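Local coordinates for protein peptidyl tryptophan dihydroxylase (Pseudomonas putida, PDB 7CTQ) that uses bound FAD as a flavoprotein monooxygenase to dihydroxylate a peptidyl tryptophan during biogenesis of the tryptophylquinone cofactor of quinohemoprotein amine dehydrogenase, at residues L313-A318 and G342-Q347; R152-E157 and T245-G250; E5-V10 and Q134-V139; T32-W37 and G112-V117. All blocks are in the same frame, centred on the assembly; numbering follows the deposited sequence.

Contact 1 (L313-A318 and G342-Q347)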
# COMPACT_ATOMS: atom_id res chain seq x y z
N LEU A 313 1.46 -9.24 0.54
CA LEU A 313 0.62 -8.08 0.24
C LEU A 313 0.89 -7.56 -1.17
O LEU A 313 -0.04 -7.38 -1.97
CB LEU A 313 0.84 -6.96 1.28
CG LEU A 313 0.30 -7.09 2.71
CD1 LEU A 313 0.74 -5.88 3.55
CD2 LEU A 313 -1.22 -7.21 2.77
N PHE A 314 2.17 -7.31 -1.49
CA PHE A 314 2.55 -6.83 -2.82
C PHE A 314 1.96 -7.70 -3.91
O PHE A 314 1.36 -7.20 -4.87
CB PHE A 314 4.08 -6.81 -2.94
CG PHE A 314 4.58 -6.49 -4.33
CD1 PHE A 314 4.66 -5.16 -4.78
CD2 PHE A 314 4.99 -7.50 -5.19
CE1 PHE A 314 5.13 -4.87 -6.04
CE2 PHE A 314 5.45 -7.22 -6.46
CZ PHE A 314 5.52 -5.90 -6.89
N LEU A 315 2.13 -9.01 -3.79
CA LEU A 315 1.65 -9.90 -4.83
C LEU A 315 0.14 -9.88 -4.93
O LEU A 315 -0.42 -9.94 -6.04
CB LEU A 315 2.16 -11.33 -4.57
CG LEU A 315 3.65 -11.53 -4.85
CD1 LEU A 315 4.09 -12.93 -4.46
CD2 LEU A 315 3.98 -11.26 -6.33
N ARG A 316 -0.56 -9.79 -3.79
CA ARG A 316 -2.02 -9.73 -3.82
C ARG A 316 -2.49 -8.45 -4.51
O ARG A 316 -3.35 -8.48 -5.40
CB ARG A 316 -2.60 -9.83 -2.42
CG ARG A 316 -4.13 -9.69 -2.42
CD ARG A 316 -4.72 -9.67 -1.02
NE ARG A 316 -6.11 -9.20 -1.05
CZ ARG A 316 -7.16 -9.96 -1.37
NH1 ARG A 316 -6.99 -11.24 -1.69
NH2 ARG A 316 -8.38 -9.44 -1.37
N PHE A 317 -1.94 -7.31 -4.11
CA PHE A 317 -2.36 -6.06 -4.73
C PHE A 317 -1.97 -6.02 -6.21
O PHE A 317 -2.72 -5.46 -7.02
CB PHE A 317 -1.79 -4.87 -3.96
CG PHE A 317 -2.28 -4.80 -2.53
CD1 PHE A 317 -3.58 -5.20 -2.22
CD2 PHE A 317 -1.43 -4.39 -1.50
CE1 PHE A 317 -4.05 -5.16 -0.93
CE2 PHE A 317 -1.89 -4.34 -0.19
CZ PHE A 317 -3.20 -4.72 0.11
N ALA A 318 -0.84 -6.63 -6.58
CA ALA A 318 -0.44 -6.66 -7.98
C ALA A 318 -1.44 -7.44 -8.82
O ALA A 318 -1.74 -7.07 -9.96
CB ALA A 318 0.96 -7.27 -8.13
N GLY A 342 -0.97 -9.71 -17.85
CA GLY A 342 -0.34 -10.97 -17.49
C GLY A 342 0.68 -10.84 -16.37
O GLY A 342 1.40 -11.79 -16.07
N TRP A 343 0.75 -9.66 -15.75
CA TRP A 343 1.71 -9.43 -14.69
C TRP A 343 1.00 -9.32 -13.34
O TRP A 343 -0.06 -8.70 -13.26
CB TRP A 343 2.54 -8.15 -14.93
CG TRP A 343 3.67 -8.07 -13.98
CD1 TRP A 343 4.91 -8.65 -14.12
CD2 TRP A 343 3.65 -7.46 -12.69
NE1 TRP A 343 5.67 -8.40 -13.00
CE2 TRP A 343 4.93 -7.67 -12.11
CE3 TRP A 343 2.70 -6.72 -11.98
CZ2 TRP A 343 5.26 -7.19 -10.85
CZ3 TRP A 343 3.04 -6.23 -10.74
CH2 TRP A 343 4.31 -6.47 -10.19
N PRO A 344 1.56 -9.90 -12.25
CA PRO A 344 2.84 -10.61 -12.10
C PRO A 344 2.84 -12.03 -12.68
O PRO A 344 3.89 -12.55 -13.05
CB PRO A 344 3.04 -10.64 -10.58
CG PRO A 344 1.65 -10.64 -10.02
CD PRO A 344 0.86 -9.76 -10.95
N ASP A 345 1.66 -12.63 -12.78
CA ASP A 345 1.49 -13.98 -13.32
C ASP A 345 0.01 -14.14 -13.67
O ASP A 345 -0.74 -13.15 -13.67
CB ASP A 345 1.96 -15.03 -12.31
CG ASP A 345 1.43 -14.76 -10.91
OD1 ASP A 345 0.21 -14.48 -10.78
OD2 ASP A 345 2.21 -14.82 -9.94
N MET A 346 -0.43 -15.37 -13.91
CA MET A 346 -1.85 -15.62 -14.14
C MET A 346 -2.52 -16.37 -12.99
O MET A 346 -3.60 -16.93 -13.16
CB MET A 346 -2.06 -16.37 -15.46
CG MET A 346 -1.86 -15.53 -16.71
SD MET A 346 -2.62 -13.89 -16.70
CE MET A 346 -4.33 -14.25 -16.30
N GLN A 347 -1.92 -16.35 -11.81
CA GLN A 347 -2.51 -17.05 -10.67
C GLN A 347 -3.79 -16.36 -10.22
O GLN A 347 -3.85 -15.13 -10.11
CB GLN A 347 -1.50 -17.10 -9.52
CG GLN A 347 -2.07 -17.60 -8.21
CD GLN A 347 -0.99 -17.95 -7.21
OE1 GLN A 347 0.02 -18.57 -7.56
NE2 GLN A 347 -1.17 -17.54 -5.96
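Trp343 brings the loop 342-347 against helix 299-327, its indole meeting Phe314 and Ala318 one turn apart on the helix. CG stands anti to the backbone N (chi1 -170°), which starts the indole off beside the carbonyl carbon. Its six-membered ring then reaches Phe314, where CH2 lies 3.6 Å from Phe314 CZ. That CZ sits at the indole edge, near its plane, and the two rings are inclined at 77°. CZ3 of Trp343 rests 3.5 Å from CB of Ala318, a residue small enough to let the loop come this close. An alanine in place of Trp343 would probably leave Phe314 CZ and Ala318 CB without their aromatic neighbour and open a gap beside the helix.

Pro344 follows through a cis peptide bond. Its CB lies over the centre of the indole face, while its CD is 3.8 Å from Ala318 CB; Leu315 CD2 adds a looser contact to Pro344 CB. Asp345 closes an Asx turn by accepting from Gln347 N through OD1, and its OD2 forms a salt bridge with Arg319, further along the helix.

The side-chain contacts are thus carbon on carbon, so shape fit and exclusion of water probably hold the loop here, with charge entering just beyond.

Contact 2 (R152-E157 and T245-G250)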
# COMPACT_ATOMS: atom_id res chain seq x y z
N ARG A 152 13.37 -6.49 -4.73
CA ARG A 152 13.04 -7.91 -4.71
C ARG A 152 12.23 -8.31 -5.94
O ARG A 152 12.47 -9.36 -6.54
CB ARG A 152 12.26 -8.25 -3.45
CG ARG A 152 11.95 -9.71 -3.29
CD ARG A 152 12.10 -10.12 -1.84
NE ARG A 152 12.00 -11.57 -1.64
CZ ARG A 152 13.04 -12.41 -1.64
NH1 ARG A 152 14.28 -11.97 -1.83
NH2 ARG A 152 12.82 -13.71 -1.46
N LEU A 153 11.27 -7.48 -6.34
CA LEU A 153 10.52 -7.65 -7.58
C LEU A 153 10.25 -6.29 -8.19
O LEU A 153 10.09 -5.30 -7.47
CB LEU A 153 9.18 -8.34 -7.36
CG LEU A 153 9.27 -9.80 -6.95
CD1 LEU A 153 7.93 -10.24 -6.40
CD2 LEU A 153 9.69 -10.62 -8.17
N ARG A 154 10.17 -6.26 -9.52
CA ARG A 154 9.91 -5.03 -10.25
C ARG A 154 9.05 -5.39 -11.45
O ARG A 154 9.41 -6.27 -12.23
CB ARG A 154 11.21 -4.37 -10.70
CG ARG A 154 11.02 -2.92 -11.12
CD ARG A 154 12.33 -2.21 -11.42
NE ARG A 154 12.05 -0.82 -11.74
CZ ARG A 154 12.13 0.18 -10.87
NH1 ARG A 154 11.82 1.42 -11.27
NH2 ARG A 154 12.53 -0.04 -9.63
N GLY A 155 7.90 -4.73 -11.57
CA GLY A 155 7.01 -5.00 -12.67
C GLY A 155 7.36 -4.17 -13.89
O GLY A 155 8.37 -3.47 -13.92
N PRO A 156 6.51 -4.24 -14.91
CA PRO A 156 6.73 -3.45 -16.13
C PRO A 156 6.96 -1.99 -15.78
O PRO A 156 6.17 -1.40 -15.04
CB PRO A 156 5.43 -3.64 -16.92
CG PRO A 156 4.80 -4.87 -16.34
CD PRO A 156 5.20 -4.91 -14.90
N GLU A 157 8.05 -1.43 -16.29
CA GLU A 157 8.41 -0.04 -15.99
C GLU A 157 7.30 0.90 -16.43
O GLU A 157 6.85 0.86 -17.58
CB GLU A 157 9.72 0.33 -16.67
CG GLU A 157 10.44 1.47 -15.97
CD GLU A 157 10.86 1.10 -14.56
OE1 GLU A 157 11.22 -0.08 -14.32
OE2 GLU A 157 10.80 1.98 -13.67
N THR A 245 5.96 2.44 -11.33
CA THR A 245 6.28 1.02 -11.47
C THR A 245 5.95 0.25 -10.19
O THR A 245 6.18 0.74 -9.07
CB THR A 245 7.77 0.88 -11.80
OG1 THR A 245 8.08 1.58 -13.02
CG2 THR A 245 8.18 -0.59 -11.91
N ALA A 246 5.44 -0.97 -10.35
CA ALA A 246 5.26 -1.86 -9.21
C ALA A 246 6.62 -2.30 -8.67
O ALA A 246 7.41 -2.91 -9.39
CB ALA A 246 4.42 -3.07 -9.62
N ILE A 247 6.90 -2.00 -7.40
CA ILE A 247 8.20 -2.25 -6.79
C ILE A 247 8.03 -2.90 -5.43
O ILE A 247 7.36 -2.34 -4.55
CB ILE A 247 9.02 -0.96 -6.65
CG1 ILE A 247 9.32 -0.36 -8.04
CG2 ILE A 247 10.29 -1.23 -5.85
CD1 ILE A 247 9.80 1.10 -8.00
N LEU A 248 8.67 -4.05 -5.23
CA LEU A 248 8.82 -4.63 -3.91
C LEU A 248 10.26 -4.42 -3.47
O LEU A 248 11.19 -4.80 -4.19
CB LEU A 248 8.46 -6.13 -3.93
CG LEU A 248 8.62 -6.96 -2.66
CD1 LEU A 248 7.70 -6.51 -1.53
CD2 LEU A 248 8.39 -8.44 -3.02
N ALA A 249 10.45 -3.82 -2.30
CA ALA A 249 11.78 -3.44 -1.85
C ALA A 249 12.66 -4.66 -1.56
O ALA A 249 12.21 -5.63 -0.97
CB ALA A 249 11.69 -2.57 -0.60
N GLY A 250 13.94 -4.56 -1.95
CA GLY A 250 14.86 -5.66 -1.70
C GLY A 250 15.00 -5.99 -0.22
O GLY A 250 14.93 -7.16 0.17
O HOH W 1 4.73 -2.22 -12.79
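Leu153 and Leu248 form a hydrogen-bonded pair of a short antiparallel ladder that ends in a classic beta bulge, where Arg152 and Leu153 both face Leu248. The ladder joins strand 153-154, at the edge of a three-stranded sheet, to its central strand 247-249.

Backbone bonds set the register. Leu248 N donates to Leu153 O at 2.9 Å, and Gly155 N reaches Ala246 O over the same length. At the bulge Leu248 O receives Arg152 N at 2.8 Å and, more weakly, Leu153 N. A water links Pro156 O to Ala246 N, carrying the connection past the last direct backbone bond.

Apolar packing differs on the two faces. Leu153 and Leu248 lie side by side, CD1 to CD2 at 3.9 Å, and both also touch Phe314 of helix 299-327; branched aliphatic chains suit this side. On the other face the extended Arg154 chain runs beside Ile247, and one side of its guanidinium rests over Thr245 CG2 and Ile247 CG1.

Polar side chains find partners mostly outside the ladder. Arg152 NE pairs with Glu311, and Arg154 NH2 with Asp151. Thr245 OG1 is hydrogen-bonded to Thr158 N. Arg154 also grips Glu157 side-on and nearly in its own plane: NE meets OE1 at 2.8 Å and NH1 meets OE2 at 2.7 Å, each oxygen using its syn lone pair.

Contact 3 (E5-V10 and Q134-V139)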
# COMPACT_ATOMS: atom_id res chain seq x y z
N GLU A 5 14.53 4.09 27.85
CA GLU A 5 13.52 3.96 26.79
C GLU A 5 14.13 4.24 25.42
O GLU A 5 14.88 5.21 25.26
CB GLU A 5 12.36 4.91 27.03
CG GLU A 5 11.38 4.46 28.10
CD GLU A 5 10.53 5.59 28.63
OE1 GLU A 5 10.87 6.14 29.70
OE2 GLU A 5 9.53 5.95 27.96
N PRO A 6 13.78 3.42 24.42
CA PRO A 6 14.40 3.56 23.10
C PRO A 6 13.91 4.80 22.37
O PRO A 6 12.75 5.18 22.47
CB PRO A 6 13.98 2.29 22.37
CG PRO A 6 12.67 1.93 23.02
CD PRO A 6 12.78 2.34 24.46
N ARG A 7 14.82 5.42 21.63
CA ARG A 7 14.51 6.59 20.81
C ARG A 7 14.03 6.11 19.44
O ARG A 7 14.84 5.66 18.62
CB ARG A 7 15.74 7.48 20.67
CG ARG A 7 15.82 8.59 21.70
CD ARG A 7 16.60 9.80 21.16
NE ARG A 7 16.03 10.34 19.93
CZ ARG A 7 15.43 11.53 19.84
NH1 ARG A 7 15.30 12.29 20.92
NH2 ARG A 7 14.94 11.95 18.68
N ILE A 8 12.73 6.21 19.17
CA ILE A 8 12.17 5.78 17.90
C ILE A 8 11.89 7.01 17.05
O ILE A 8 11.10 7.88 17.44
CB ILE A 8 10.88 4.96 18.08
CG1 ILE A 8 11.14 3.70 18.91
CG2 ILE A 8 10.32 4.61 16.71
CD1 ILE A 8 9.88 3.05 19.45
N VAL A 9 12.51 7.08 15.87
CA VAL A 9 12.27 8.18 14.94
C VAL A 9 11.71 7.60 13.65
O VAL A 9 12.28 6.66 13.08
CB VAL A 9 13.56 8.98 14.66
CG1 VAL A 9 13.24 10.13 13.72
CG2 VAL A 9 14.18 9.48 15.97
N VAL A 10 10.60 8.18 13.19
CA VAL A 10 9.96 7.84 11.92
C VAL A 10 10.27 8.93 10.91
O VAL A 10 10.05 10.12 11.18
CB VAL A 10 8.44 7.69 12.10
CG1 VAL A 10 7.75 7.48 10.74
CG2 VAL A 10 8.09 6.57 13.09
N GLN A 134 19.23 11.73 16.87
CA GLN A 134 19.72 10.38 17.13
C GLN A 134 18.54 9.44 17.29
O GLN A 134 17.57 9.76 17.99
CB GLN A 134 20.61 10.35 18.37
CG GLN A 134 21.29 9.00 18.63
CD GLN A 134 20.58 8.16 19.69
OE1 GLN A 134 19.49 8.49 20.16
NE2 GLN A 134 21.20 7.04 20.06
N ALA A 135 18.61 8.28 16.64
CA ALA A 135 17.56 7.26 16.73
C ALA A 135 18.18 5.94 17.13
O ALA A 135 19.17 5.50 16.54
CB ALA A 135 16.82 7.11 15.40
N ASP A 136 17.60 5.31 18.16
CA ASP A 136 17.90 3.91 18.44
C ASP A 136 17.17 2.98 17.48
O ASP A 136 17.67 1.87 17.21
CB ASP A 136 17.51 3.56 19.88
CG ASP A 136 18.41 4.23 20.90
OD1 ASP A 136 19.64 3.98 20.88
OD2 ASP A 136 17.89 5.03 21.71
N PHE A 137 16.01 3.41 16.97
CA PHE A 137 15.24 2.67 15.99
C PHE A 137 14.67 3.62 14.95
O PHE A 137 14.06 4.64 15.30
CB PHE A 137 14.09 1.87 16.63
CG PHE A 137 13.54 0.80 15.72
CD1 PHE A 137 12.66 1.13 14.69
CD2 PHE A 137 13.93 -0.52 15.87
CE1 PHE A 137 12.17 0.14 13.83
CE2 PHE A 137 13.44 -1.51 15.02
CZ PHE A 137 12.57 -1.18 14.01
N LEU A 138 14.83 3.26 13.68
CA LEU A 138 14.40 4.09 12.56
C LEU A 138 13.26 3.41 11.79
O LEU A 138 13.41 2.27 11.35
CB LEU A 138 15.58 4.35 11.63
CG LEU A 138 15.32 5.33 10.48
CD1 LEU A 138 15.36 6.72 11.03
CD2 LEU A 138 16.35 5.15 9.37
N VAL A 139 12.15 4.13 11.61
CA VAL A 139 11.10 3.71 10.68
C VAL A 139 11.27 4.52 9.40
O VAL A 139 11.13 5.74 9.40
CB VAL A 139 9.70 3.92 11.27
CG1 VAL A 139 8.63 3.45 10.29
CG2 VAL A 139 9.56 3.23 12.62
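Arg7 and Asp136 lock the start of a parallel strand pair. Arg7 N donates to Asp136 OD2 at 3.1 Å, on the anti lone pair of that oxygen. Asp136 CG stands anti to its own carbonyl carbon (chi1 -70°), and the carboxylate accepts from a peptide N-H just ahead of strand 8-11. In return Arg7 O receives Phe137 N at 3.0 Å and, weakly, Asp136 N. An alanine at Asp136 would probably leave Arg7 N without its acceptor and let the strand entrance shift. Bent at chi3 (57°), the Arg7 chain crosses Gln134 obliquely and brings NE close to Gln134 O in a bond that is weak and of doubtful geometry.

Beyond this entrance the parallel ladder is regular. Val9 N donates to Phe137 O, and Val139 N to Val9 O, both at 2.9 Å. CA-H...O contacts from Ile8, Leu138 and Val10 fill in between.

Side chains alternate between two faces. On one, Val10 CG2 packs 3.6 Å from Val139 CB, and Ile8 CG1 lies near Phe137 CB; helix 285-294 covers this layer. On the other, Val9 CG2 meets Ala135 CB at 3.6 Å, and Ile125 of strand 123-127 lies against Val9 and Leu138. Branched residues suit such a buried sheet, where they fill both faces without polar ends.

Strand 8-11 leads towards Gly12, Gly14 and Gly17, which fit a Rossmann-type GxGxxG pattern. The chemistry thus changes along the pair: a carboxylate holding a backbone N-H adds to the peptide bonds at its more exposed beginning, whereas peptide bonds and apolar packing continue it towards the FAD side.

Contact 4 (T32-W37 and G112-V117). With FAD (flavin-adenine dinucleotide), chain C.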
# COMPACT_ATOMS: atom_id res chain seq x y z
N THR A 32 8.89 10.07 17.65
CA THR A 32 9.12 11.32 16.94
C THR A 32 9.07 11.07 15.44
O THR A 32 9.67 10.11 14.95
CB THR A 32 10.48 11.93 17.32
OG1 THR A 32 10.49 12.27 18.71
CG2 THR A 32 10.78 13.18 16.48
N VAL A 33 8.36 11.92 14.71
CA VAL A 33 8.26 11.82 13.26
C VAL A 33 8.94 13.04 12.64
O VAL A 33 8.74 14.17 13.10
CB VAL A 33 6.79 11.72 12.80
CG1 VAL A 33 6.69 11.81 11.29
CG2 VAL A 33 6.17 10.42 13.29
N VAL A 34 9.75 12.80 11.61
CA VAL A 34 10.37 13.84 10.81
C VAL A 34 9.81 13.75 9.40
O VAL A 34 9.74 12.65 8.84
CB VAL A 34 11.90 13.70 10.78
CG1 VAL A 34 12.53 14.88 10.04
CG2 VAL A 34 12.45 13.59 12.19
N SER A 35 9.43 14.89 8.83
CA SER A 35 8.89 14.88 7.47
C SER A 35 8.86 16.29 6.93
O SER A 35 8.90 17.27 7.69
CB SER A 35 7.49 14.26 7.43
OG SER A 35 6.85 14.54 6.19
N GLU A 36 8.76 16.39 5.61
CA GLU A 36 8.74 17.66 4.91
C GLU A 36 7.30 18.15 4.76
O GLU A 36 6.37 17.36 4.56
CB GLU A 36 9.41 17.54 3.54
CG GLU A 36 9.26 18.77 2.66
CD GLU A 36 10.46 18.97 1.75
OE1 GLU A 36 11.56 18.51 2.11
OE2 GLU A 36 10.29 19.59 0.67
N TRP A 37 7.13 19.48 4.85
CA TRP A 37 5.81 20.09 4.97
C TRP A 37 4.88 19.67 3.84
O TRP A 37 3.77 19.16 4.08
CB TRP A 37 5.95 21.61 5.01
CG TRP A 37 4.73 22.37 5.46
CD1 TRP A 37 3.44 21.91 5.50
CD2 TRP A 37 4.69 23.72 5.94
NE1 TRP A 37 2.60 22.90 5.96
CE2 TRP A 37 3.35 24.01 6.24
CE3 TRP A 37 5.66 24.71 6.14
CZ2 TRP A 37 2.95 25.26 6.74
CZ3 TRP A 37 5.27 25.94 6.63
CH2 TRP A 37 3.92 26.20 6.93
N GLY A 112 11.06 19.14 8.46
CA GLY A 112 12.37 19.24 7.84
C GLY A 112 12.66 18.12 6.87
O GLY A 112 12.21 16.98 7.02
N ARG A 113 13.43 18.44 5.83
CA ARG A 113 13.90 17.43 4.89
C ARG A 113 15.11 16.71 5.47
O ARG A 113 16.03 17.34 6.00
CB ARG A 113 14.25 18.05 3.54
CG ARG A 113 15.00 17.09 2.63
CD ARG A 113 14.67 17.31 1.17
NE ARG A 113 15.43 18.41 0.61
CZ ARG A 113 15.32 18.84 -0.64
NH1 ARG A 113 16.06 19.87 -1.06
NH2 ARG A 113 14.48 18.25 -1.48
N VAL A 114 15.10 15.38 5.38
CA VAL A 114 16.23 14.58 5.84
C VAL A 114 17.34 14.65 4.79
O VAL A 114 17.10 14.40 3.60
CB VAL A 114 15.81 13.13 6.11
CG1 VAL A 114 16.98 12.35 6.70
CG2 VAL A 114 14.61 13.09 7.05
N ARG A 115 18.55 14.99 5.24
CA ARG A 115 19.71 15.05 4.36
C ARG A 115 20.31 13.67 4.15
O ARG A 115 20.57 13.25 3.01
CB ARG A 115 20.77 15.98 4.94
CG ARG A 115 20.74 17.39 4.41
CD ARG A 115 22.12 18.04 4.39
NE ARG A 115 23.16 17.11 3.96
CZ ARG A 115 24.27 16.85 4.64
NH1 ARG A 115 24.49 17.46 5.80
NH2 ARG A 115 25.17 15.99 4.17
N GLU A 116 20.56 12.95 5.24
CA GLU A 116 21.34 11.73 5.20
C GLU A 116 21.19 11.02 6.54
O GLU A 116 21.08 11.66 7.58
CB GLU A 116 22.82 12.04 4.93
CG GLU A 116 23.61 10.86 4.39
CD GLU A 116 24.96 11.28 3.83
OE1 GLU A 116 25.68 12.01 4.54
OE2 GLU A 116 25.28 10.89 2.69
N VAL A 117 21.18 9.69 6.49
CA VAL A 117 21.19 8.87 7.69
C VAL A 117 22.49 8.09 7.68
O VAL A 117 22.93 7.62 6.63
CB VAL A 117 19.97 7.92 7.76
CG1 VAL A 117 19.79 7.40 9.17
CG2 VAL A 117 18.72 8.64 7.27
PA FAD C . 3.81 9.06 1.12
O1A FAD C . 2.35 9.28 1.18
O2A FAD C . 4.41 9.41 -0.24
O5B FAD C . 4.48 9.79 2.33
C5B FAD C . 5.89 10.10 2.33
C4B FAD C . 6.05 11.36 3.14
O4B FAD C . 7.45 11.60 3.38
C3B FAD C . 5.49 12.64 2.50
O3B FAD C . 4.88 13.46 3.50
C2B FAD C . 6.73 13.28 1.88
O2B FAD C . 6.66 14.70 1.81
C1B FAD C . 7.80 12.88 2.90
N9A FAD C . 9.18 12.85 2.43
C8A FAD C . 9.67 12.44 1.23
N7A FAD C . 10.98 12.53 1.11
C5A FAD C . 11.36 13.06 2.33
C6A FAD C . 12.62 13.42 2.85
N6A FAD C . 13.77 13.29 2.19
N1A FAD C . 12.67 13.93 4.11
C2A FAD C . 11.52 14.06 4.79
N3A FAD C . 10.28 13.76 4.39
C4A FAD C . 10.27 13.26 3.15
N1 FAD C . -3.42 6.06 -3.77
C2 FAD C . -4.78 6.15 -3.62
O2 FAD C . -5.34 5.76 -2.60
N3 FAD C . -5.54 6.72 -4.62
C4 FAD C . -5.07 7.23 -5.81
O4 FAD C . -5.85 7.72 -6.63
C4X FAD C . -3.64 7.12 -5.97
N5 FAD C . -3.11 7.57 -7.08
C5X FAD C . -1.73 7.47 -7.23
C6 FAD C . -1.15 7.94 -8.41
C7 FAD C . 0.22 7.84 -8.62
C7M FAD C . 0.81 8.36 -9.90
C8 FAD C . 1.03 7.27 -7.63
C8M FAD C . 2.52 7.16 -7.82
C9 FAD C . 0.46 6.80 -6.45
C9A FAD C . -0.91 6.89 -6.25
N10 FAD C . -1.52 6.44 -5.06
C10 FAD C . -2.89 6.52 -4.90
C1' FAD C . -0.72 5.79 -4.02
C2' FAD C . -0.47 6.65 -2.80
O2' FAD C . 0.03 7.94 -3.15
C3' FAD C . 0.54 5.93 -1.91
O3' FAD C . 0.13 4.57 -1.80
C4' FAD C . 0.72 6.49 -0.51
O4' FAD C . 0.75 7.92 -0.52
C5' FAD C . 1.97 5.95 0.14
O5' FAD C . 1.99 6.34 1.52
P FAD C . 3.33 6.53 2.29
O1P FAD C . 4.05 5.17 2.25
O2P FAD C . 3.09 7.12 3.63
O3P FAD C . 4.14 7.53 1.36
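Glu36 and Arg113 lie side by side, pointing the same way, though both chains bend at chi2. In each, chi1 sets CG anti to N (172° and 168°), and the later bend carries the Glu36 carboxylate on. Glu36 OE1 comes to 3.1 Å from Arg113 CB and 3.5 Å from Arg113 CD. It is 4.2 Å from Arg113 NE and well out of the guanidinium plane, so any attraction between the charges is probably no more than long-range. Each has a partner outside the two segments: Arg39 for Glu36 and Asp128 for Arg113.

Val34 and Val114 cross at about a right angle, CG1 to CG2 at 4.1 Å; compact branched chains suit this buried spot. Gly112 N donates to Ser35 O at 3.0 Å. Glycine is called for at Gly112, since its backbone angles would press a CB against the preceding carbonyl oxygen.

The adenine of FAD lies beside this junction. Val114 N donates nearly straight to FAD N1A at 3.1 Å, while Val114 CG2 lies 3.6 Å from that nitrogen. Ser35 OG approaches FAD O3B of the ribose at 3.5 Å.

Strand 31-35 lies between strands 8-11 and 108-119 in the sheet, with Ser35 touching Arg99 of helix 91-104 and Val34 touching Leu127 of strand 123-127.

Contacts 3 and 4 are buried and belong to one mixed sheet, in which strands 8-11 and 31-35 are neighbours; Val10 and Val34 probably share a backbone hydrogen bond between them. Contact 3 is mainly a parallel ladder, whereas contact 4 has a single direct backbone bond and offers a backbone N-H to adenine. Contacts 1 and 2 are partly buried and neighbour each other, Trp343 packing on Gly155, Pro156 and Ala246; contact 1 lies across the chain's centre from contacts 3 and 4, with the centres of contacts 1 and 3 about 34 Å apart. Contact 1 relies on apolar surfaces, while contact 2 combines an antiparallel ladder with charged pairs beside it.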